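PDB 3EFE: ThiJ/pfpI family protein, which is of unproven function but belongs to the DJ-1/PfpI family, whose members include chaperones, proteases and other enzymes built on one alpha/beta fold. Local coordinates for residues S17-I25 against G166-M174; L72-G82 against I104-A114. All blocks are in the same frame, centred on the assembly; numbering follows the deposited sequence.

Contact 1 of 2, residues S17-I25 against G166-M174; sequences SDWEYGYLI and GIAPLEFAM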
ATOM      1  N   SER D  17       1.475   9.137   1.294  1.00 34.21           N
ATOM      2  CA  SER D  17       0.299   8.247   1.155  1.00 34.92           C
ATOM      3  C   SER D  17       0.675   6.754   0.917  1.00 34.66           C
ATOM      4  O   SER D  17       1.116   6.425  -0.148  1.00 34.65           O
ATOM      5  CB  SER D  17      -0.526   8.781  -0.007  1.00 35.45           C
ATOM      6  OG  SER D  17      -0.958  10.119   0.279  1.00 37.05           O
ATOM      7  N   ASP D  18       0.426   5.897   1.907  1.00 33.80           N
ATOM      8  CA  ASP D  18       0.867   4.500   1.968  1.00 34.56           C
ATOM      9  C   ASP D  18       0.343   3.602   0.873  1.00 34.15           C
ATOM     10  O   ASP D  18       1.051   2.682   0.414  1.00 33.46           O
ATOM     11  CB  ASP D  18       0.438   3.844   3.298  1.00 35.40           C
ATOM     12  CG  ASP D  18       0.965   4.613   4.538  1.00 35.18           C
ATOM     13  OD1 ASP D  18       1.780   4.084   5.308  1.00 36.10           O
ATOM     14  OD2 ASP D  18       0.554   5.749   4.716  1.00 38.31           O
ATOM     15  N   TRP D  19      -0.880   3.865   0.435  1.00 33.32           N
ATOM     16  CA  TRP D  19      -1.514   2.966  -0.494  1.00 33.33           C
ATOM     17  C   TRP D  19      -0.933   3.176  -1.876  1.00 33.09           C
ATOM     18  O   TRP D  19      -1.133   2.354  -2.737  1.00 32.67           O
ATOM     19  CB  TRP D  19      -3.020   3.098  -0.459  1.00 33.22           C
ATOM     20  CG  TRP D  19      -3.495   4.287  -1.066  1.00 34.12           C
ATOM     21  CD1 TRP D  19      -3.854   4.441  -2.358  1.00 32.47           C
ATOM     22  CD2 TRP D  19      -3.644   5.552  -0.445  1.00 35.26           C
ATOM     23  NE1 TRP D  19      -4.215   5.680  -2.579  1.00 32.06           N
ATOM     24  CE2 TRP D  19      -4.081   6.416  -1.431  1.00 32.58           C
ATOM     25  CE3 TRP D  19      -3.369   6.052   0.847  1.00 35.25           C
ATOM     26  CZ2 TRP D  19      -4.332   7.763  -1.193  1.00 33.64           C
ATOM     27  CZ3 TRP D  19      -3.639   7.358   1.100  1.00 35.02           C
ATOM     28  CH2 TRP D  19      -4.096   8.221   0.076  1.00 35.74           C
ATOM     29  N   GLU D  20      -0.151   4.241  -2.069  1.00 33.59           N
ATOM     30  CA  GLU D  20       0.143   4.710  -3.436  1.00 33.18           C
ATOM     31  C   GLU D  20       1.420   4.024  -3.988  1.00 33.17           C
ATOM     32  O   GLU D  20       1.536   3.800  -5.197  1.00 34.05           O
ATOM     33  CB  GLU D  20       0.191   6.224  -3.506  1.00 32.79           C
ATOM     34  CG  GLU D  20      -1.192   6.805  -3.471  1.00 33.38           C
ATOM     35  CD  GLU D  20      -1.252   8.246  -3.476  1.00 33.61           C
ATOM     36  OE1 GLU D  20      -0.186   8.913  -3.563  1.00 30.31           O
ATOM     37  OE2 GLU D  20      -2.417   8.740  -3.435  1.00 39.86           O
ATOM     38  N   TYR D  21       2.314   3.630  -3.103  1.00 32.50           N
ATOM     39  CA  TYR D  21       3.634   3.035  -3.485  1.00 32.63           C
ATOM     40  C   TYR D  21       3.791   1.592  -3.081  1.00 32.29           C
ATOM     41  O   TYR D  21       4.730   0.998  -3.511  1.00 33.26           O
ATOM     42  CB  TYR D  21       4.871   3.858  -2.998  1.00 31.31           C
ATOM     43  CG  TYR D  21       4.800   4.080  -1.557  1.00 33.50           C
ATOM     44  CD1 TYR D  21       5.120   3.063  -0.664  1.00 34.97           C
ATOM     45  CD2 TYR D  21       4.238   5.268  -1.039  1.00 33.75           C
ATOM     46  CE1 TYR D  21       4.937   3.246   0.687  1.00 35.80           C
ATOM     47  CE2 TYR D  21       4.090   5.433   0.295  1.00 31.61           C
ATOM     48  CZ  TYR D  21       4.447   4.452   1.144  1.00 31.35           C
ATOM     49  OH  TYR D  21       4.281   4.617   2.463  1.00 31.22           O
ATOM     50  N   GLY D  22       2.837   1.008  -2.363  1.00 32.57           N
ATOM     51  CA  GLY D  22       3.012  -0.296  -1.734  1.00 32.44           C
ATOM     52  C   GLY D  22       3.239  -1.506  -2.637  1.00 31.93           C
ATOM     53  O   GLY D  22       4.103  -2.306  -2.381  1.00 32.48           O
ATOM     54  N   TYR D  23       2.386  -1.647  -3.642  1.00 31.98           N
ATOM     55  CA  TYR D  23       2.534  -2.589  -4.740  1.00 31.38           C
ATOM     56  C   TYR D  23       3.876  -2.446  -5.451  1.00 31.53           C
ATOM     57  O   TYR D  23       4.618  -3.436  -5.657  1.00 32.54           O
ATOM     58  CB  TYR D  23       1.435  -2.338  -5.765  1.00 31.23           C
ATOM     59  CG  TYR D  23      -0.033  -2.714  -5.397  1.00 31.63           C
ATOM     60  CD1 TYR D  23      -0.381  -4.016  -5.115  1.00 29.59           C
ATOM     61  CD2 TYR D  23      -1.052  -1.752  -5.408  1.00 30.57           C
ATOM     62  CE1 TYR D  23      -1.655  -4.361  -4.851  1.00 30.47           C
ATOM     63  CE2 TYR D  23      -2.374  -2.083  -5.094  1.00 28.45           C
ATOM     64  CZ  TYR D  23      -2.658  -3.396  -4.832  1.00 34.67           C
ATOM     65  OH  TYR D  23      -3.933  -3.798  -4.539  1.00 34.80           O
ATOM     66  N   LEU D  24       4.189  -1.225  -5.860  1.00 30.97           N
ATOM     67  CA  LEU D  24       5.389  -1.028  -6.654  1.00 31.31           C
ATOM     68  C   LEU D  24       6.645  -1.406  -5.896  1.00 30.90           C
ATOM     69  O   LEU D  24       7.442  -2.194  -6.356  1.00 31.11           O
ATOM     70  CB  LEU D  24       5.465   0.430  -7.159  1.00 31.60           C
ATOM     71  CG  LEU D  24       6.592   0.792  -8.127  1.00 31.28           C
ATOM     72  CD1 LEU D  24       6.727  -0.274  -9.351  1.00 30.36           C
ATOM     73  CD2 LEU D  24       6.410   2.211  -8.615  1.00 29.70           C
ATOM     74  N   ILE D  25       6.820  -0.842  -4.714  1.00 31.50           N
ATOM     75  CA  ILE D  25       8.042  -1.063  -3.967  1.00 31.31           C
ATOM     76  C   ILE D  25       8.275  -2.534  -3.474  1.00 31.70           C
ATOM     77  O   ILE D  25       9.409  -3.020  -3.396  1.00 30.70           O
ATOM     78  CB  ILE D  25       8.237   0.019  -2.838  1.00 31.62           C
ATOM     79  CG1 ILE D  25       7.190  -0.099  -1.734  1.00 30.56           C
ATOM     80  CG2 ILE D  25       8.398   1.353  -3.465  1.00 30.65           C
ATOM     81  CD1 ILE D  25       7.669   0.440  -0.375  1.00 30.30           C
ATOM     82  N   GLY D 166      -3.898   9.051  -7.667  1.00 32.63           N
ATOM     83  CA  GLY D 166      -3.806   8.429  -6.373  1.00 32.19           C
ATOM     84  C   GLY D 166      -4.725   7.254  -6.161  1.00 32.77           C
ATOM     85  O   GLY D 166      -4.379   6.295  -5.400  1.00 31.08           O
ATOM     86  N   ILE D 167      -5.831   7.231  -6.910  1.00 32.22           N
ATOM     87  CA  ILE D 167      -6.717   6.074  -6.808  1.00 33.55           C
ATOM     88  C   ILE D 167      -6.275   4.873  -7.642  1.00 33.85           C
ATOM     89  O   ILE D 167      -6.895   3.832  -7.582  1.00 36.63           O
ATOM     90  CB  ILE D 167      -8.205   6.398  -7.086  1.00 33.82           C
ATOM     91  CG1 ILE D 167      -8.417   6.787  -8.562  1.00 35.98           C
ATOM     92  CG2 ILE D 167      -8.688   7.533  -6.119  1.00 31.74           C
ATOM     93  CD1 ILE D 167      -9.682   7.563  -8.761  1.00 31.95           C
ATOM     94  N   ALA D 168      -5.193   5.004  -8.385  1.00 33.54           N
ATOM     95  CA  ALA D 168      -4.761   3.994  -9.347  1.00 34.19           C
ATOM     96  C   ALA D 168      -3.330   3.480  -9.044  1.00 34.59           C
ATOM     97  O   ALA D 168      -2.460   3.488  -9.929  1.00 34.85           O
ATOM     98  CB  ALA D 168      -4.828   4.608 -10.777  1.00 32.02           C
ATOM     99  N   PRO D 169      -3.081   2.972  -7.804  1.00 35.37           N
ATOM    100  CA  PRO D 169      -1.735   2.423  -7.521  1.00 33.84           C
ATOM    101  C   PRO D 169      -1.287   1.157  -8.289  1.00 34.07           C
ATOM    102  O   PRO D 169      -0.071   0.961  -8.504  1.00 33.34           O
ATOM    103  CB  PRO D 169      -1.762   2.181  -6.019  1.00 33.94           C
ATOM    104  CG  PRO D 169      -3.175   2.247  -5.600  1.00 34.58           C
ATOM    105  CD  PRO D 169      -3.980   2.885  -6.636  1.00 35.19           C
ATOM    106  N   LEU D 170      -2.223   0.285  -8.676  1.00 34.08           N
ATOM    107  CA  LEU D 170      -1.897  -0.949  -9.438  1.00 32.87           C
ATOM    108  C   LEU D 170      -1.497  -0.605 -10.819  1.00 33.14           C
ATOM    109  O   LEU D 170      -0.549  -1.216 -11.373  1.00 34.26           O
ATOM    110  CB  LEU D 170      -3.113  -1.834  -9.615  1.00 33.32           C
ATOM    111  CG  LEU D 170      -3.335  -3.188  -8.951  1.00 37.89           C
ATOM    112  CD1 LEU D 170      -4.535  -3.961  -9.624  1.00 37.42           C
ATOM    113  CD2 LEU D 170      -2.034  -4.016  -8.953  1.00 32.86           C
ATOM    114  N   GLU D 171      -2.290   0.286 -11.436  1.00 31.84           N
ATOM    115  CA  GLU D 171      -1.993   0.809 -12.761  1.00 32.46           C
ATOM    116  C   GLU D 171      -0.645   1.566 -12.787  1.00 31.89           C
ATOM    117  O   GLU D 171       0.143   1.415 -13.737  1.00 31.58           O
ATOM    118  CB  GLU D 171      -3.118   1.785 -13.253  1.00 32.65           C
ATOM    119  CG  GLU D 171      -4.330   1.112 -13.713  1.00 32.53           C
ATOM    120  CD  GLU D 171      -5.193   0.584 -12.577  1.00 39.34           C
ATOM    121  OE1 GLU D 171      -5.048   0.998 -11.355  1.00 38.74           O
ATOM    122  OE2 GLU D 171      -6.060  -0.250 -12.956  1.00 39.35           O
ATOM    123  N   PHE D 172      -0.449   2.428 -11.780  1.00 31.13           N
ATOM    124  CA  PHE D 172       0.822   3.099 -11.539  1.00 31.65           C
ATOM    125  C   PHE D 172       1.966   2.085 -11.496  1.00 32.16           C
ATOM    126  O   PHE D 172       2.963   2.248 -12.190  1.00 33.68           O
ATOM    127  CB  PHE D 172       0.737   3.921 -10.267  1.00 30.23           C
ATOM    128  CG  PHE D 172       2.021   4.692  -9.890  1.00 30.21           C
ATOM    129  CD1 PHE D 172       2.555   5.668 -10.743  1.00 28.59           C
ATOM    130  CD2 PHE D 172       2.660   4.454  -8.688  1.00 27.88           C
ATOM    131  CE1 PHE D 172       3.664   6.382 -10.369  1.00 28.44           C
ATOM    132  CE2 PHE D 172       3.816   5.145  -8.338  1.00 28.81           C
ATOM    133  CZ  PHE D 172       4.271   6.161  -9.142  1.00 28.25           C
ATOM    134  N   ALA D 173       1.808   1.045 -10.704  1.00 33.66           N
ATOM    135  CA  ALA D 173       2.859   0.014 -10.472  1.00 34.03           C
ATOM    136  C   ALA D 173       3.127  -0.759 -11.759  1.00 35.21           C
ATOM    137  O   ALA D 173       4.258  -1.033 -12.112  1.00 34.80           O
ATOM    138  CB  ALA D 173       2.441  -0.942  -9.324  1.00 32.58           C
ATOM    139  N   MET D 174       2.055  -1.054 -12.475  1.00 36.71           N
ATOM    140  CA  MET D 174       2.117  -1.742 -13.730  1.00 36.23           C
ATOM    141  C   MET D 174       2.890  -0.992 -14.773  1.00 36.15           C
ATOM    142  O   MET D 174       3.687  -1.571 -15.475  1.00 36.19           O
ATOM    143  CB  MET D 174       0.695  -2.055 -14.225  1.00 35.76           C
ATOM    144  CG  MET D 174       0.656  -3.124 -15.359  1.00 39.04           C
ATOM    145  SD  MET D 174       0.080  -2.430 -16.880  1.00 41.50           S
ATOM    146  CE  MET D 174       1.282  -1.232 -17.305  1.00 39.91           C
TER
HETATM  147  O   HOH W   1       1.851   1.187  -6.325  1.00 24.04           O
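With chi1 at 73°, the indole of Trp19 is tucked between its own backbone N and carbonyl carbon, and the pyrrole edge carrying NE1 is thereby presented to the backbone O of Gly166. The hydrogen bond from Trp19 NE1 to Gly166 O measures 2.9 Å; the acceptor sits close to the indole plane, whereas the donor stands above the carbonyl plane. Glu20, extended beyond CG, runs beside this bond, its CG lying over one indole face near the rim, and brings OE2 to 3.3 Å from Gly166 CA. No polar partner is modelled for this buried OE2, while OE1 accepts from Gly82 N. Pro169 wedges in next, with CB 3.3 Å from Trp19 O and CG beside Trp19 CD1.

Tyr23 turns CG away from its carbonyl carbon (chi1 -71°), which turns one face of the phenol to Leu170. Leu170 CD2 meets it in a CH-pi contact, 4.0 Å from the ring centroid and almost on the normal, while Pro169 CB approaches the ring edge. Further along, Ala173 CB fits between the CB atoms of Tyr23 and Leu24, 4.0 Å from each, and Leu24 CD2 reaches Phe172 CE2 at 3.9 Å. A water donates to both Glu20 O and Pro169 O, bridging the helices; its bond from Leu24 N is weak.

At the dimer interface, the Trp19 and Tyr23 rings meet Tyr23 and Trp19 of the second subunit, their planes nearly parallel. The axes of 18-25 and 169-174 approach to 8.1 Å and cross at -39°, with Pro169 next to Glu20 and Ala173 next to Leu24 where the backbones come nearest: two helices packed side by side over the central sheet of the alpha/beta sandwich characteristic of the DJ-1/PfpI family.

Contact 2 of 2, residues L72-G82 against I104-A114; sequences LESKDLLILPG and IGTIVAAICGA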
ATOM      1  N   LEU D  72      21.227  10.601  -9.085  1.00 51.84           N
ATOM      2  CA  LEU D  72      20.225  10.122 -10.029  1.00 51.76           C
ATOM      3  C   LEU D  72      20.908  10.033 -11.372  1.00 51.76           C
ATOM      4  O   LEU D  72      21.581  10.954 -11.790  1.00 51.63           O
ATOM      5  CB  LEU D  72      18.981  11.052 -10.069  1.00 51.27           C
ATOM      6  CG  LEU D  72      17.797  10.903  -9.073  1.00 50.35           C
ATOM      7  CD1 LEU D  72      17.737   9.529  -8.296  1.00 45.18           C
ATOM      8  CD2 LEU D  72      17.723  12.087  -8.106  1.00 45.49           C
ATOM      9  N   GLU D  73      20.740   8.903 -12.043  1.00 52.69           N
ATOM     10  CA  GLU D  73      21.548   8.535 -13.205  1.00 53.23           C
ATOM     11  C   GLU D  73      20.618   7.992 -14.267  1.00 52.84           C
ATOM     12  O   GLU D  73      19.468   7.659 -13.965  1.00 52.51           O
ATOM     13  CB  GLU D  73      22.598   7.473 -12.840  1.00 53.59           C
ATOM     14  CG  GLU D  73      23.936   8.023 -12.299  1.00 56.09           C
ATOM     15  CD  GLU D  73      24.744   6.958 -11.477  1.00 58.08           C
ATOM     16  OE1 GLU D  73      24.587   5.725 -11.725  1.00 63.41           O
ATOM     17  OE2 GLU D  73      25.524   7.352 -10.560  1.00 63.63           O
ATOM     18  N   SER D  74      21.113   7.913 -15.509  1.00 52.22           N
ATOM     19  CA  SER D  74      20.264   7.548 -16.614  1.00 51.08           C
ATOM     20  C   SER D  74      19.745   6.211 -16.186  1.00 50.26           C
ATOM     21  O   SER D  74      20.476   5.401 -15.608  1.00 50.86           O
ATOM     22  CB  SER D  74      21.033   7.453 -17.949  1.00 51.45           C
ATOM     23  OG  SER D  74      20.157   7.580 -19.105  1.00 52.33           O
ATOM     24  N   LYS D  75      18.468   5.998 -16.426  1.00 49.32           N
ATOM     25  CA  LYS D  75      17.783   4.749 -16.086  1.00 48.24           C
ATOM     26  C   LYS D  75      17.665   4.335 -14.587  1.00 47.51           C
ATOM     27  O   LYS D  75      17.155   3.226 -14.329  1.00 47.63           O
ATOM     28  CB  LYS D  75      18.366   3.604 -16.858  1.00 48.74           C
ATOM     29  CG  LYS D  75      18.675   3.865 -18.317  1.00 51.22           C
ATOM     30  CD  LYS D  75      17.617   4.634 -19.125  1.00 53.37           C
ATOM     31  CE  LYS D  75      18.110   4.872 -20.622  1.00 54.30           C
ATOM     32  NZ  LYS D  75      19.576   5.351 -20.775  1.00 54.33           N
ATOM     33  N   ASP D  76      18.073   5.183 -13.614  1.00 44.99           N
ATOM     34  CA  ASP D  76      17.726   4.924 -12.203  1.00 43.13           C
ATOM     35  C   ASP D  76      16.214   5.057 -12.151  1.00 41.52           C
ATOM     36  O   ASP D  76      15.604   5.526 -13.099  1.00 42.00           O
ATOM     37  CB  ASP D  76      18.431   5.892 -11.223  1.00 43.33           C
ATOM     38  CG  ASP D  76      19.929   5.472 -10.893  1.00 44.08           C
ATOM     39  OD1 ASP D  76      20.250   4.289 -11.168  1.00 46.72           O
ATOM     40  OD2 ASP D  76      20.746   6.288 -10.339  1.00 40.60           O
ATOM     41  N   LEU D  77      15.605   4.607 -11.075  1.00 40.15           N
ATOM     42  CA  LEU D  77      14.155   4.831 -10.836  1.00 39.15           C
ATOM     43  C   LEU D  77      13.975   5.707  -9.616  1.00 37.42           C
ATOM     44  O   LEU D  77      14.524   5.397  -8.538  1.00 37.15           O
ATOM     45  CB  LEU D  77      13.332   3.504 -10.690  1.00 39.14           C
ATOM     46  CG  LEU D  77      11.813   3.610 -10.246  1.00 39.09           C
ATOM     47  CD1 LEU D  77      10.847   4.180 -11.350  1.00 32.67           C
ATOM     48  CD2 LEU D  77      11.328   2.203  -9.724  1.00 36.95           C
ATOM     49  N   LEU D  78      13.200   6.780  -9.794  1.00 36.37           N
ATOM     50  CA  LEU D  78      12.755   7.647  -8.668  1.00 35.77           C
ATOM     51  C   LEU D  78      11.238   7.677  -8.519  1.00 35.20           C
ATOM     52  O   LEU D  78      10.565   8.191  -9.367  1.00 34.07           O
ATOM     53  CB  LEU D  78      13.236   9.080  -8.842  1.00 35.21           C
ATOM     54  CG  LEU D  78      12.895  10.091  -7.734  1.00 34.72           C
ATOM     55  CD1 LEU D  78      13.483   9.737  -6.369  1.00 26.75           C
ATOM     56  CD2 LEU D  78      13.306  11.520  -8.194  1.00 34.51           C
ATOM     57  N   ILE D  79      10.734   7.078  -7.418  1.00 35.34           N
ATOM     58  CA  ILE D  79       9.307   7.078  -7.047  1.00 35.12           C
ATOM     59  C   ILE D  79       8.907   8.338  -6.175  1.00 34.94           C
ATOM     60  O   ILE D  79       9.462   8.605  -5.071  1.00 33.33           O
ATOM     61  CB  ILE D  79       8.882   5.763  -6.293  1.00 34.23           C
ATOM     62  CG1 ILE D  79       9.286   4.548  -7.101  1.00 35.74           C
ATOM     63  CG2 ILE D  79       7.349   5.740  -5.975  1.00 32.64           C
ATOM     64  CD1 ILE D  79       9.523   3.250  -6.281  1.00 32.62           C
ATOM     65  N   LEU D  80       7.931   9.086  -6.672  1.00 35.09           N
ATOM     66  CA  LEU D  80       7.363  10.170  -5.872  1.00 35.87           C
ATOM     67  C   LEU D  80       5.903   9.884  -5.515  1.00 35.85           C
ATOM     68  O   LEU D  80       5.018  10.005  -6.345  1.00 34.25           O
ATOM     69  CB  LEU D  80       7.503  11.508  -6.559  1.00 35.94           C
ATOM     70  CG  LEU D  80       8.797  11.707  -7.360  1.00 39.32           C
ATOM     71  CD1 LEU D  80       8.512  12.830  -8.392  1.00 38.12           C
ATOM     72  CD2 LEU D  80      10.000  11.936  -6.431  1.00 38.25           C
ATOM     73  N   PRO D  81       5.650   9.548  -4.245  1.00 35.82           N
ATOM     74  CA  PRO D  81       4.312   9.361  -3.732  1.00 36.84           C
ATOM     75  C   PRO D  81       3.570  10.687  -3.484  1.00 37.84           C
ATOM     76  O   PRO D  81       4.202  11.744  -3.378  1.00 37.34           O
ATOM     77  CB  PRO D  81       4.531   8.657  -2.397  1.00 36.95           C
ATOM     78  CG  PRO D  81       5.864   8.922  -2.047  1.00 37.44           C
ATOM     79  CD  PRO D  81       6.659   9.368  -3.221  1.00 36.23           C
ATOM     80  N   GLY D  82       2.236  10.604  -3.452  1.00 37.97           N
ATOM     81  CA  GLY D  82       1.405  11.626  -2.903  1.00 38.16           C
ATOM     82  C   GLY D  82       1.616  11.874  -1.431  1.00 38.69           C
ATOM     83  O   GLY D  82       2.268  11.079  -0.703  1.00 37.61           O
ATOM     84  N   ILE D 104      19.227  13.604 -17.701  1.00 50.51           N
ATOM     85  CA  ILE D 104      20.118  12.456 -17.829  1.00 48.84           C
ATOM     86  C   ILE D 104      19.398  11.148 -18.155  1.00 48.27           C
ATOM     87  O   ILE D 104      20.011  10.167 -18.603  1.00 48.87           O
ATOM     88  CB  ILE D 104      21.072  12.249 -16.598  1.00 49.82           C
ATOM     89  CG1 ILE D 104      22.294  11.363 -17.049  1.00 49.09           C
ATOM     90  CG2 ILE D 104      20.305  11.700 -15.283  1.00 45.84           C
ATOM     91  CD1 ILE D 104      23.617  11.639 -16.333  1.00 49.77           C
ATOM     92  N   GLY D 105      18.098  11.104 -17.930  1.00 47.18           N
ATOM     93  CA  GLY D 105      17.254   9.965 -18.357  1.00 45.94           C
ATOM     94  C   GLY D 105      16.811   9.067 -17.217  1.00 44.20           C
ATOM     95  O   GLY D 105      16.441   7.926 -17.423  1.00 41.39           O
ATOM     96  N   THR D 106      16.803   9.602 -16.000  1.00 44.32           N
ATOM     97  CA  THR D 106      16.306   8.801 -14.887  1.00 43.61           C
ATOM     98  C   THR D 106      14.784   8.694 -15.012  1.00 43.00           C
ATOM     99  O   THR D 106      14.130   9.681 -15.360  1.00 43.19           O
ATOM    100  CB  THR D 106      16.749   9.322 -13.533  1.00 43.03           C
ATOM    101  OG1 THR D 106      15.647   9.828 -12.861  1.00 45.47           O
ATOM    102  CG2 THR D 106      17.788  10.360 -13.624  1.00 41.37           C
ATOM    103  N   ILE D 107      14.242   7.469 -14.867  1.00 42.54           N
ATOM    104  CA  ILE D 107      12.784   7.217 -14.929  1.00 41.70           C
ATOM    105  C   ILE D 107      12.186   7.845 -13.652  1.00 40.52           C
ATOM    106  O   ILE D 107      12.589   7.497 -12.543  1.00 38.99           O
ATOM    107  CB  ILE D 107      12.431   5.703 -14.939  1.00 41.72           C
ATOM    108  CG1 ILE D 107      13.253   4.929 -15.990  1.00 44.78           C
ATOM    109  CG2 ILE D 107      10.898   5.443 -15.042  1.00 40.21           C
ATOM    110  CD1 ILE D 107      13.188   5.450 -17.364  1.00 47.14           C
ATOM    111  N   VAL D 108      11.291   8.813 -13.813  1.00 39.74           N
ATOM    112  CA  VAL D 108      10.595   9.383 -12.647  1.00 39.52           C
ATOM    113  C   VAL D 108       9.120   9.016 -12.669  1.00 38.76           C
ATOM    114  O   VAL D 108       8.443   9.140 -13.678  1.00 39.66           O
ATOM    115  CB  VAL D 108      10.906  10.927 -12.319  1.00 39.56           C
ATOM    116  CG1 VAL D 108      11.839  11.529 -13.311  1.00 40.04           C
ATOM    117  CG2 VAL D 108       9.621  11.733 -12.007  1.00 38.03           C
ATOM    118  N   ALA D 109       8.675   8.476 -11.544  1.00 37.78           N
ATOM    119  CA  ALA D 109       7.334   7.926 -11.381  1.00 37.35           C
ATOM    120  C   ALA D 109       6.700   8.742 -10.263  1.00 36.78           C
ATOM    121  O   ALA D 109       7.185   8.630  -9.116  1.00 35.82           O
ATOM    122  CB  ALA D 109       7.412   6.449 -10.982  1.00 35.82           C
ATOM    123  N   ALA D 110       5.680   9.565 -10.619  1.00 35.86           N
ATOM    124  CA  ALA D 110       4.946  10.503  -9.715  1.00 34.75           C
ATOM    125  C   ALA D 110       3.497  10.104  -9.616  1.00 33.51           C
ATOM    126  O   ALA D 110       2.855   9.841 -10.603  1.00 33.69           O
ATOM    127  CB  ALA D 110       4.991  11.927 -10.247  1.00 34.92           C
ATOM    128  N   ILE D 111       2.953  10.061  -8.429  1.00 33.70           N
ATOM    129  CA  ILE D 111       1.563   9.623  -8.256  1.00 32.95           C
ATOM    130  C   ILE D 111       0.925  10.729  -7.407  1.00 35.33           C
ATOM    131  O   ILE D 111       1.549  11.295  -6.518  1.00 35.65           O
ATOM    132  CB  ILE D 111       1.424   8.187  -7.649  1.00 32.68           C
ATOM    133  CG1 ILE D 111      -0.032   7.782  -7.570  1.00 30.74           C
ATOM    134  CG2 ILE D 111       2.174   8.023  -6.217  1.00 32.65           C
ATOM    135  CD1 ILE D 111      -0.265   6.337  -7.585  1.00 27.01           C
ATOM    136  N   CYS D 112      -0.270  11.113  -7.810  1.00 36.84           N
ATOM    137  CA  CYS D 112      -1.178  11.854  -6.989  1.00 37.29           C
ATOM    138  C   CYS D 112      -0.680  13.286  -6.805  1.00 36.60           C
ATOM    139  O   CYS D 112      -0.376  13.915  -7.777  1.00 35.51           O
ATOM    140  CB  CYS D 112      -1.456  11.089  -5.703  1.00 37.70           C
ATOM    141  SG  CYS D 112      -2.839  11.831  -4.667  1.00 40.76           S
ATOM    142  N   GLY D 113      -0.551  13.798  -5.600  1.00 36.37           N
ATOM    143  CA  GLY D 113      -0.073  15.182  -5.444  1.00 36.91           C
ATOM    144  C   GLY D 113       1.353  15.407  -5.910  1.00 37.55           C
ATOM    145  O   GLY D 113       1.718  16.531  -6.150  1.00 37.01           O
ATOM    146  N   ALA D 114       2.192  14.350  -6.032  1.00 38.02           N
ATOM    147  CA  ALA D 114       3.540  14.557  -6.637  1.00 37.46           C
ATOM    148  C   ALA D 114       3.455  15.050  -8.116  1.00 37.41           C
ATOM    149  O   ALA D 114       4.272  15.792  -8.596  1.00 36.86           O
ATOM    150  CB  ALA D 114       4.397  13.323  -6.482  1.00 36.97           C
TER
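A parallel beta-alpha-beta unit is closed here: strands 77-80 and 107-111 lie side by side, joined by helix 92-104. Leu78 is held by both its N and its O, N donating to Ile107 O (2.9 Å) and O accepting from Ala109 N (2.9 Å). The ladder continues with Leu80 N to Ala109 O and Ile111 N to Leu80 O, all nearly straight at the carbonyl.

Before the strands, the type II turn Glu73-Asp76 meets the Schellman motif in which Gly105, at positive phi, ends the helix. A chi1 of -159° turns Ser74 OG away from its own N and lets it donate to Ile104 O at 2.6 Å, in the carbonyl plane; OG itself accepts from Lys75 NZ. Lys75 N reaches Gly105 O from well above the carbonyl plane. Thr106 CG2 lies against Glu73 O and Leu72 CB; its buried OG1 has no partner in the model.

Side chains alternate between the sheet faces. Leu77 CD1 touches Ile107 CG2 (3.9 Å) and Ala109 CB on one; on the other, Leu80 CD1 rests on Val108 CG2 (3.9 Å), and Leu80 CB meets Ala114 CB at 3.6 Å where helix 113-119 begins.

Strand 8-11 pairs with the far edge of strand 77-80 through Leu77 and Ile79, and strand 161-164 flanks strand 107-111. Helices 18-30 and 169-179 cover the face of Leu77, Ile79 and Ala109.

Both contacts are buried, with centres 13 Å apart, but contact 1 is helix against helix and contact 2 strand against strand. Side chains carry contact 1, with one indole hydrogen bond and a bridging water amid apolar packing; a backbone ladder carries contact 2, whose most exposed residues, Lys75 and Ile104, lie at its turn end. Contact 1 also faces the second subunit, whereas no other chain of the assembly touches contact 2. The two meet near the C-terminal ends of the strands: Ser17 N probably bonds to Gly82 O at 2.9 Å, and Glu20 OE1 lies 3.3 Å from Cys112 CB. Phe172 CE1 packs on Ala110 O of the strand itself, so the helix pair is fitted directly onto the sheet.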